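Local coordinates for possible prolidase (Bifidobacterium longum NCC2705, PDB 2P9B), which probably acts as an amidohydrolase-family hydrolase on carbon-nitrogen bonds other than peptide bonds, at residues G163-I168 and K203-G208; V241-H246 and A259-I264. All coordinates share one frame; numbering follows the deposited sequence.

Overall arrangement
Contacts 1 and 2 follow one another along the chain and occupy the same side of its centre, with their own centres about 11 Å apart. Strands 202-205 and 243-247 are neighbours in a parallel sheet, and this pairing joins the two contacts: I204 N lies 2.8 Å from G244 O, and I204 O lies 2.9 Å from H246 N, both probable hydrogen bonds. The order across the barrel wall is therefore 163-168, 203-208, 241-246, 259-264. H77, H79 and D345 form what may be a vacant metal site; the side chain of K203 in contact 1 touches these residues, whereas that of T263 in contact 2 lies near them without touching.

Contact 1: residues G163-I168 and K203-G208; sequences GPLMAI and KIAATG
In the parallel beta wall of the amidohydrolase barrel, M166 of segment 163-168 bridges I204 of strand 202-205, the two segments running in the same direction. M166 N donates to K203 O at 2.9 Å, tilted 15° from the carbonyl plane, and M166 O accepts from A205 N at 2.9 Å, so I204 is straddled by two bonds to one residue. A water at each end of this single bridge extends the link: one molecule donates to P164 O and accepts from K203 N, the other accepts from I168 N and donates to A205 O. Beside the bridge, L165 CB rests on K203 CG at 3.6 Å. K203 CG stands anti to its backbone N (chi1 172°), and the chain then bends at chi2; its NZ reaches a salt bridge with E265. A167 CB and A205 CB meet at 3.3 Å, tighter than usual for two carbons, while L165 CD1 approaches the same A205 methyl more loosely, at 4.3 Å. The selenomethionine M166 turns its end away from strand 202-205 toward A190, V191 and I232, on helices 184-196 and 226-238. Parallel strands inside and helices outside are the hallmark of the TIM-barrel fold.

Contact 2: residues V241-H246 and A259-I264; sequences VIVGAH and AGVDTI
V243 and D262 meet where a beta-alpha-beta unit closes: strand 243-247, helix 250-259 and strand 263-264, a right-handed building block of the TIM barrel. The helix ends in a Schellman motif at G260, whose positive phi suits glycine, and V261 and D262 lead into the second strand. D262 carries the polar part of the join. Its CB lies 3.3 Å from V243 O; CG, anti to the carbonyl carbon (chi1 -54°), stands 3.7 Å from V243 N, and the V243 and D262 side chains cross at about a right angle. OD2 accepts from V243 N at 2.8 Å through its anti lone pair, in a nearly straight bond of 172°. H237 NE2 is a second partner of OD2, and OD1 takes the backbone N of L285, so both oxygens of this buried carboxylate are engaged and its negative charge is probably eased by them. An alanine here would probably leave V243 N and H237 without their acceptor and L285 N without its mate. V243 O, in turn, receives T263 N at 3.0 Å and, weakly, D262 N. The ladder continues with A245 N donating to T263 O at 2.9 Å. V261 packs on the face that carries A245: CG1 is 3.6 Å from A245 CB, and its CG2 also approaches that methyl. On the G244 and T263 face, the absence of a side chain at G244 matters, because a CB there would clash with T263 OG1. That hydroxyl, bonded to E265 OE2 and to R133 NH1, passes 3.1 Å from G244 CA.

Contact 1: residues G163-I168 and K203-G208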
loop_
_atom_site.group_PDB
_atom_site.type_symbol
_atom_site.label_atom_id
_atom_site.label_comp_id
_atom_site.label_asym_id
_atom_site.label_seq_id
_atom_site.Cartn_x
_atom_site.Cartn_y
_atom_site.Cartn_z
ATOM N N GLY A 163 13.141 4.904 -3.541
ATOM C CA GLY A 163 14.584 4.841 -3.686
ATOM C C GLY A 163 15.044 4.021 -2.488
ATOM O O GLY A 163 14.210 3.401 -1.821
ATOM N N PRO A 164 16.347 3.978 -2.178
ATOM C CA PRO A 164 16.757 3.179 -1.014
ATOM C C PRO A 164 16.266 3.761 0.307
ATOM O O PRO A 164 16.164 4.975 0.461
ATOM C CB PRO A 164 18.285 3.163 -1.118
ATOM C CG PRO A 164 18.605 4.379 -1.939
ATOM C CD PRO A 164 17.511 4.427 -2.957
ATOM N N LEU A 165 15.949 2.899 1.265
ATOM C CA LEU A 165 15.480 3.413 2.543
ATOM C C LEU A 165 16.674 3.949 3.314
ATOM O O LEU A 165 17.819 3.599 3.027
ATOM C CB LEU A 165 14.752 2.327 3.343
ATOM C CG LEU A 165 15.511 1.104 3.854
ATOM C CD1 LEU A 165 16.314 1.460 5.096
ATOM C CD2 LEU A 165 14.502 0.013 4.184
HETATM N N MSE A 166 16.403 4.817 4.280
HETATM C CA MSE A 166 17.462 5.403 5.087
HETATM C C MSE A 166 17.443 4.785 6.471
HETATM O O MSE A 166 16.385 4.657 7.087
HETATM C CB MSE A 166 17.262 6.909 5.194
HETATM C CG MSE A 166 17.119 7.582 3.841
HETATM SE SE MSE A 166 16.594 9.418 3.974
HETATM C CE MSE A 166 18.262 10.098 4.759
ATOM N N ALA A 167 18.615 4.400 6.961
ATOM C CA ALA A 167 18.682 3.785 8.276
ATOM C C ALA A 167 20.101 3.623 8.771
ATOM O O ALA A 167 21.064 3.792 8.025
ATOM C CB ALA A 167 18.013 2.424 8.239
ATOM N N ILE A 168 20.211 3.297 10.051
ATOM C CA ILE A 168 21.505 3.048 10.661
ATOM C C ILE A 168 21.794 1.608 10.247
ATOM O O ILE A 168 20.976 0.720 10.483
ATOM C CB ILE A 168 21.412 3.153 12.190
ATOM C CG1 ILE A 168 20.916 4.550 12.573
ATOM C CG2 ILE A 168 22.769 2.863 12.818
ATOM C CD1 ILE A 168 20.743 4.766 14.061
ATOM N N LYS A 203 11.459 6.495 2.779
ATOM C CA LYS A 203 11.297 5.473 3.807
ATOM C C LYS A 203 12.456 5.551 4.799
ATOM O O LYS A 203 13.624 5.547 4.404
ATOM C CB LYS A 203 11.271 4.074 3.183
ATOM C CG LYS A 203 11.293 2.938 4.198
ATOM C CD LYS A 203 10.082 2.997 5.122
ATOM C CE LYS A 203 9.934 1.697 5.899
ATOM N NZ LYS A 203 8.582 1.585 6.506
ATOM N N ILE A 204 12.117 5.638 6.082
ATOM C CA ILE A 204 13.107 5.698 7.153
ATOM C C ILE A 204 12.886 4.494 8.064
ATOM O O ILE A 204 11.744 4.106 8.312
ATOM C CB ILE A 204 12.924 6.958 8.042
ATOM C CG1 ILE A 204 12.964 8.231 7.197
ATOM C CG2 ILE A 204 14.017 7.011 9.100
ATOM C CD1 ILE A 204 12.542 9.472 7.972
ATOM N N ALA A 205 13.971 3.900 8.549
ATOM C CA ALA A 205 13.869 2.788 9.486
ATOM C C ALA A 205 14.106 3.438 10.853
ATOM O O ALA A 205 15.241 3.730 11.220
ATOM C CB ALA A 205 14.941 1.741 9.196
ATOM N N ALA A 206 13.030 3.696 11.587
ATOM C CA ALA A 206 13.146 4.329 12.902
ATOM C C ALA A 206 13.612 3.332 13.949
ATOM O O ALA A 206 14.249 3.698 14.936
ATOM C CB ALA A 206 11.802 4.916 13.319
ATOM N N THR A 207 13.288 2.064 13.717
ATOM C CA THR A 207 13.633 0.990 14.635
ATOM C C THR A 207 14.085 -0.244 13.863
ATOM O O THR A 207 14.177 -0.221 12.634
ATOM C CB THR A 207 12.403 0.582 15.456
ATOM O OG1 THR A 207 11.410 0.055 14.569
ATOM C CG2 THR A 207 11.822 1.782 16.183
ATOM N N GLY A 208 14.357 -1.322 14.598
ATOM C CA GLY A 208 14.747 -2.573 13.978
ATOM C C GLY A 208 13.482 -3.237 13.467
ATOM O O GLY A 208 12.407 -2.645 13.555
HETATM O O HOH W 1 13.741 6.460 0.959
HETATM O O HOH W 2 17.724 2.749 11.719
#

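Contact 2: residues V241-H246 and A259-I264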
loop_
_atom_site.group_PDB
_atom_site.type_symbol
_atom_site.label_atom_id
_atom_site.label_comp_id
_atom_site.label_asym_id
_atom_site.label_seq_id
_atom_site.Cartn_x
_atom_site.Cartn_y
_atom_site.Cartn_z
ATOM N N VAL A 241 7.004 15.632 -0.729
ATOM C CA VAL A 241 7.151 14.185 -0.708
ATOM C C VAL A 241 6.777 13.606 0.657
ATOM O O VAL A 241 7.231 14.092 1.690
ATOM C CB VAL A 241 8.599 13.795 -1.072
ATOM C CG1 VAL A 241 8.807 12.301 -0.889
ATOM C CG2 VAL A 241 8.877 14.182 -2.517
ATOM N N ILE A 242 5.938 12.569 0.662
ATOM C CA ILE A 242 5.528 11.956 1.923
ATOM C C ILE A 242 6.579 10.993 2.465
ATOM O O ILE A 242 7.226 10.257 1.716
ATOM C CB ILE A 242 4.186 11.197 1.798
ATOM C CG1 ILE A 242 4.282 10.130 0.717
ATOM C CG2 ILE A 242 3.059 12.177 1.499
ATOM C CD1 ILE A 242 3.105 9.165 0.718
ATOM N N VAL A 243 6.731 11.005 3.783
ATOM C CA VAL A 243 7.708 10.178 4.470
ATOM C C VAL A 243 7.058 9.091 5.316
ATOM O O VAL A 243 6.095 9.343 6.034
ATOM C CB VAL A 243 8.587 11.054 5.387
ATOM C CG1 VAL A 243 9.596 10.198 6.136
ATOM C CG2 VAL A 243 9.287 12.121 4.557
ATOM N N GLY A 244 7.598 7.882 5.211
ATOM C CA GLY A 244 7.103 6.765 5.984
ATOM C C GLY A 244 8.227 6.288 6.875
ATOM O O GLY A 244 9.401 6.354 6.502
ATOM N N ALA A 245 7.882 5.829 8.071
ATOM C CA ALA A 245 8.893 5.340 8.986
ATOM C C ALA A 245 8.444 3.999 9.519
ATOM O O ALA A 245 7.305 3.835 9.942
ATOM C CB ALA A 245 9.088 6.316 10.135
ATOM N N HIS A 246 9.341 3.034 9.463
ATOM C CA HIS A 246 9.042 1.716 9.968
ATOM C C HIS A 246 9.420 1.768 11.450
ATOM O O HIS A 246 10.541 2.124 11.806
ATOM C CB HIS A 246 9.844 0.693 9.154
ATOM C CG HIS A 246 10.728 -0.195 9.963
ATOM N ND1 HIS A 246 10.237 -1.188 10.784
ATOM C CD2 HIS A 246 12.078 -0.284 10.027
ATOM C CE1 HIS A 246 11.249 -1.853 11.314
ATOM N NE2 HIS A 246 12.376 -1.326 10.872
ATOM N N ALA A 259 8.935 13.932 14.775
ATOM C CA ALA A 259 9.721 14.427 13.648
ATOM C C ALA A 259 8.850 14.906 12.490
ATOM O O ALA A 259 9.288 15.715 11.670
ATOM C CB ALA A 259 10.679 13.343 13.163
ATOM N N GLY A 260 7.623 14.398 12.408
ATOM C CA GLY A 260 6.733 14.811 11.337
ATOM C C GLY A 260 6.521 13.774 10.243
ATOM O O GLY A 260 6.115 14.114 9.133
ATOM N N VAL A 261 6.797 12.513 10.558
ATOM C CA VAL A 261 6.623 11.418 9.606
ATOM C C VAL A 261 5.151 11.303 9.236
ATOM O O VAL A 261 4.275 11.338 10.102
ATOM C CB VAL A 261 7.120 10.075 10.211
ATOM C CG1 VAL A 261 6.734 8.905 9.320
ATOM C CG2 VAL A 261 8.620 10.115 10.375
ATOM N N ASP A 262 4.882 11.153 7.944
ATOM C CA ASP A 262 3.514 11.058 7.447
ATOM C C ASP A 262 2.821 9.716 7.648
ATOM O O ASP A 262 1.607 9.670 7.854
ATOM C CB ASP A 262 3.520 11.450 5.983
ATOM C CG ASP A 262 4.162 12.798 5.782
ATOM O OD1 ASP A 262 3.520 13.810 6.135
ATOM O OD2 ASP A 262 5.314 12.844 5.305
ATOM N N THR A 263 3.579 8.628 7.579
ATOM C CA THR A 263 2.994 7.309 7.780
ATOM C C THR A 263 3.868 6.450 8.675
ATOM O O THR A 263 5.095 6.465 8.566
ATOM C CB THR A 263 2.795 6.549 6.444
ATOM O OG1 THR A 263 4.067 6.312 5.831
ATOM C CG2 THR A 263 1.914 7.340 5.504
ATOM N N ILE A 264 3.225 5.716 9.571
ATOM C CA ILE A 264 3.940 4.818 10.464
ATOM C C ILE A 264 3.658 3.411 9.947
ATOM O O ILE A 264 2.494 3.036 9.792
ATOM C CB ILE A 264 3.411 4.915 11.910
ATOM C CG1 ILE A 264 3.638 6.327 12.464
ATOM C CG2 ILE A 264 4.086 3.853 12.783
ATOM C CD1 ILE A 264 5.096 6.728 12.606
#